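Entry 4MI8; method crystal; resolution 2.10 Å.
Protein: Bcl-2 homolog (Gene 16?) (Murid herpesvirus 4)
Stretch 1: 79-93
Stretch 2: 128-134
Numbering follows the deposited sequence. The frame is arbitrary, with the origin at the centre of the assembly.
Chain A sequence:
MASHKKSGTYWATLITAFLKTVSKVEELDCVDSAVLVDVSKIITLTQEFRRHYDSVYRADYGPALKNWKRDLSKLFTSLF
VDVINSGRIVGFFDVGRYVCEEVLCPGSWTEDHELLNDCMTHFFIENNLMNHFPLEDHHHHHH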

# COMPACT_ATOMS: atom_id res chain seq x y z
N LEU A 79 -9.72 -7.21 1.91
CA LEU A 79 -8.39 -7.44 2.41
C LEU A 79 -8.30 -7.37 3.97
O LEU A 79 -7.39 -7.98 4.57
N PHE A 80 -9.24 -6.68 4.66
CA PHE A 80 -9.15 -6.64 6.15
C PHE A 80 -10.33 -7.32 6.90
O PHE A 80 -10.40 -7.33 8.17
N VAL A 81 -11.24 -7.92 6.11
CA VAL A 81 -12.48 -8.51 6.68
C VAL A 81 -12.12 -9.52 7.73
O VAL A 81 -12.34 -9.28 8.93
N ASP A 82 -11.52 -10.61 7.26
CA ASP A 82 -11.15 -11.71 8.13
C ASP A 82 -10.05 -11.41 9.18
O ASP A 82 -10.07 -12.01 10.24
N VAL A 83 -9.10 -10.50 8.91
CA VAL A 83 -8.05 -10.16 9.91
C VAL A 83 -7.29 -8.86 9.58
O VAL A 83 -7.19 -8.45 8.40
N ILE A 84 -6.78 -8.20 10.63
CA ILE A 84 -5.82 -7.10 10.50
C ILE A 84 -4.47 -7.50 11.06
O ILE A 84 -4.32 -7.79 12.27
N ASN A 85 -3.48 -7.52 10.18
CA ASN A 85 -2.12 -7.70 10.63
C ASN A 85 -1.19 -6.91 9.73
O ASN A 85 -1.64 -6.27 8.77
N SER A 86 0.10 -6.91 10.01
CA SER A 86 0.95 -6.01 9.25
C SER A 86 1.17 -6.49 7.84
O SER A 86 1.45 -5.71 6.98
N GLY A 87 1.03 -7.78 7.59
CA GLY A 87 1.15 -8.35 6.28
C GLY A 87 0.00 -7.92 5.40
O GLY A 87 0.19 -7.71 4.16
N ARG A 88 -1.22 -7.80 5.97
CA ARG A 88 -2.36 -7.25 5.19
C ARG A 88 -2.11 -5.79 4.90
O ARG A 88 -2.33 -5.25 3.78
N ILE A 89 -1.65 -5.07 5.91
CA ILE A 89 -1.21 -3.72 5.62
C ILE A 89 -0.13 -3.60 4.49
O ILE A 89 -0.21 -2.68 3.62
N VAL A 90 0.87 -4.47 4.48
CA VAL A 90 1.85 -4.33 3.44
C VAL A 90 1.18 -4.57 2.08
O VAL A 90 1.45 -3.90 1.13
N GLY A 91 0.28 -5.53 1.98
CA GLY A 91 -0.50 -5.78 0.75
C GLY A 91 -1.29 -4.53 0.29
O GLY A 91 -1.36 -4.23 -0.93
N PHE A 92 -1.92 -3.84 1.27
CA PHE A 92 -2.63 -2.58 1.04
C PHE A 92 -1.67 -1.56 0.36
O PHE A 92 -1.99 -0.86 -0.65
N PHE A 93 -0.48 -1.45 0.91
CA PHE A 93 0.44 -0.50 0.30
C PHE A 93 0.88 -0.97 -1.05
O PHE A 93 1.19 -0.14 -1.89
N ASN A 128 -8.20 2.39 11.56
CA ASN A 128 -7.15 2.29 12.57
C ASN A 128 -6.03 1.32 12.19
O ASN A 128 -5.57 0.55 13.01
N LEU A 129 -5.60 1.33 10.94
CA LEU A 129 -4.41 0.50 10.55
C LEU A 129 -3.12 0.82 11.30
O LEU A 129 -2.23 -0.02 11.39
N MET A 130 -3.02 2.04 11.83
CA MET A 130 -1.82 2.46 12.60
C MET A 130 -1.66 1.55 13.76
O MET A 130 -0.52 1.30 14.18
N ASN A 131 -2.80 1.02 14.24
CA ASN A 131 -2.85 0.03 15.32
C ASN A 131 -2.01 -1.26 15.13
O ASN A 131 -1.63 -1.86 16.13
N HIS A 132 -1.74 -1.65 13.90
CA HIS A 132 -1.08 -2.92 13.63
C HIS A 132 0.20 -2.81 12.86
O HIS A 132 0.52 -3.67 12.04
N PHE A 133 0.97 -1.77 13.09
CA PHE A 133 2.11 -1.49 12.27
C PHE A 133 2.98 -0.45 12.91
O PHE A 133 2.86 0.71 12.61
N PRO A 134 3.86 -0.84 13.81
CA PRO A 134 4.62 0.22 14.48
C PRO A 134 5.79 0.65 13.66
O PRO A 134 6.15 -0.06 12.76

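The contact between residues 79-93 and 128-134 is made mainly by apolar side chains, with a large share from H132, and no hydrogen bond crosses it. The two stretches bury 462 Å² between them, and their backbones come nearest where the helix of 86-93 begins, with S86 CA 5.6 Å from F133 CA. From the first stretch F80, I84, I89 and F92 direct their CA-to-CB bonds toward the second, which answers with L129, H132 and F133.

L129 contributes the largest covered area, 100 Å². With chi1 m and chi2 t, it extends from the 3-10 segment 129-131 into a pocket lined by F80, I84, I89 and F92. Its methyl CD2 lies over one face of the F80 ring, 4.2 Å from the ring centroid and 20° off the normal, a CH-pi contact; F80 has chi1 m. The other methyl also meets this ring, L129 CD1 being 3.5 Å from F80 CZ, and it sits over one face of F92 as well, more loosely, with L129 CD1 to F92 CD2 at 4.4 Å. I84 closes against the same leucine through I84 CG2 to L129 CD2, 3.6 Å.

I89 touches L129, H132 and F133 in turn. Its chi1 m, chi2 t conformation carries CD1 to 3.9 Å from L129 CB and, at the same distance, to H132 CB, while I89 CD1 also approaches the carbonyl L129 O at 3.3 Å. I89 also meets F133, with I89 CG2 3.5 Å from F133 CD2. F133, chi1 t, lies alongside the start of the helix: V90 CG2 reaches the edge of its ring, 4.2 Å from F133 CE2, and S86 CB stands 4.0 Å from F133 CD2.

H132 packs by its imidazole face rather than through a polar bond across the contact. Its m rotamer sets the ring against I84, whose CB lies 3.9 Å from the H132 ring centroid and 20° off the normal, a second CH-pi contact. I84 O is over a ring face too, 3.4 Å from H132 CD2; although I84 O is 3.5 Å from H132 NE2, the angle is too poor for a hydrogen bond. The histidine carbonyl meets carbon instead, with H132 O 3.4 Å from S86 CB.

The side-chain hydrogen bonds and the salt bridge described here lie within the first stretch. N85, in the p rotamer and pointing away, caps the helix: its OD1 accepts from R88 N at 2.9 Å. The side chain of R88 leads away from the second stretch and pairs with D82, R88 NH1 to D82 OD1 and R88 NH2 to D82 OD2 each measuring 2.9 Å in a two-pronged salt bridge. R88 NH1 also donates to L79 O at 2.9 Å, tying the helix, through R88, back to the backbone at L79.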

# COMPACT_ATOMS: atom_id res chain seq x y z
CB LEU A 79 -7.47 -6.44 1.68
CG LEU A 79 -6.00 -6.34 1.90
CD1 LEU A 79 -5.43 -7.69 1.50
CD2 LEU A 79 -5.45 -5.18 1.04
CB PHE A 80 -8.88 -5.22 6.65
CG PHE A 80 -7.51 -4.67 6.21
CD1 PHE A 80 -6.36 -4.98 6.92
CD2 PHE A 80 -7.38 -3.84 5.10
CE1 PHE A 80 -5.11 -4.49 6.54
CE2 PHE A 80 -6.13 -3.31 4.72
CZ PHE A 80 -5.00 -3.65 5.43
CB VAL A 81 -13.33 -9.30 5.70
CG1 VAL A 81 -14.77 -9.36 6.21
CG2 VAL A 81 -13.32 -8.68 4.33
CB ASP A 82 -10.82 -12.95 7.28
CG ASP A 82 -9.61 -12.72 6.38
OD1 ASP A 82 -9.60 -11.76 5.55
OD2 ASP A 82 -8.68 -13.52 6.55
CB VAL A 83 -7.03 -11.33 10.08
CG1 VAL A 83 -6.26 -11.60 8.81
CG2 VAL A 83 -6.08 -11.09 11.25
CB ILE A 84 -6.22 -5.82 11.25
CG1 ILE A 84 -7.73 -5.59 11.23
CG2 ILE A 84 -5.41 -4.65 10.72
CD1 ILE A 84 -8.26 -4.81 10.05
CB ASN A 85 -1.75 -9.18 10.77
CG ASN A 85 -1.71 -9.91 9.43
OD1 ASN A 85 -1.41 -9.33 8.39
ND2 ASN A 85 -2.00 -11.20 9.45
CB SER A 86 2.25 -5.77 9.99
OG SER A 86 2.88 -7.02 10.19
CB ARG A 88 -3.70 -7.46 5.92
CG ARG A 88 -4.11 -8.91 6.19
CD ARG A 88 -4.24 -9.72 4.89
NE ARG A 88 -4.53 -11.12 5.22
CZ ARG A 88 -5.78 -11.59 5.41
NH1 ARG A 88 -6.84 -10.77 5.28
NH2 ARG A 88 -5.97 -12.87 5.73
CB ILE A 89 -0.70 -3.06 6.88
CG1 ILE A 89 -1.91 -3.09 7.87
CG2 ILE A 89 -0.16 -1.65 6.53
CD1 ILE A 89 -1.66 -2.48 9.23
CB VAL A 90 2.96 -5.38 3.63
CG1 VAL A 90 3.86 -5.44 2.37
CG2 VAL A 90 3.71 -5.11 4.93
CB PHE A 92 -3.15 -2.13 2.42
CG PHE A 92 -3.49 -0.64 2.54
CD1 PHE A 92 -2.53 0.26 2.90
CD2 PHE A 92 -4.84 -0.21 2.50
CE1 PHE A 92 -2.87 1.60 3.16
CE2 PHE A 92 -5.18 1.13 2.72
CZ PHE A 92 -4.18 2.04 3.06
CB PHE A 93 1.65 -0.24 1.22
CG PHE A 93 1.38 0.81 2.29
CD1 PHE A 93 1.26 2.17 1.93
CD2 PHE A 93 1.19 0.43 3.66
CE1 PHE A 93 0.97 3.12 2.91
CE2 PHE A 93 0.87 1.42 4.66
CZ PHE A 93 0.76 2.73 4.30
CB ASN A 128 -7.77 1.95 13.92
CG ASN A 128 -6.82 2.19 15.09
OD1 ASN A 128 -5.91 3.02 15.03
ND2 ASN A 128 -7.04 1.45 16.17
CB LEU A 129 -4.16 0.52 9.03
CG LEU A 129 -5.34 -0.18 8.35
CD1 LEU A 129 -4.98 -0.46 6.91
CD2 LEU A 129 -5.81 -1.48 9.05
CB MET A 130 -1.93 3.89 13.13
CG MET A 130 -3.33 4.27 13.54
SD MET A 130 -3.92 5.51 12.39
CE MET A 130 -5.14 4.72 11.34
CB ASN A 131 -4.30 -0.39 15.56
CG ASN A 131 -4.68 -0.37 17.02
OD1 ASN A 131 -5.23 -1.35 17.59
ND2 ASN A 131 -4.41 0.77 17.65
CB HIS A 132 -2.04 -3.78 12.87
CG HIS A 132 -3.13 -4.36 13.70
ND1 HIS A 132 -4.33 -3.79 13.80
CD2 HIS A 132 -3.18 -5.51 14.45
CE1 HIS A 132 -5.10 -4.53 14.59
NE2 HIS A 132 -4.40 -5.59 14.98
CB PHE A 133 1.64 -0.98 10.90
CG PHE A 133 2.67 -1.10 9.82
CD1 PHE A 133 3.80 -0.33 9.86
CD2 PHE A 133 2.51 -1.99 8.80
CE1 PHE A 133 4.74 -0.45 8.89
CE2 PHE A 133 3.46 -2.11 7.82
CZ PHE A 133 4.58 -1.34 7.87
CB PRO A 134 5.14 -0.45 15.75
CG PRO A 134 4.60 -1.82 15.78
CD PRO A 134 4.41 -2.16 14.37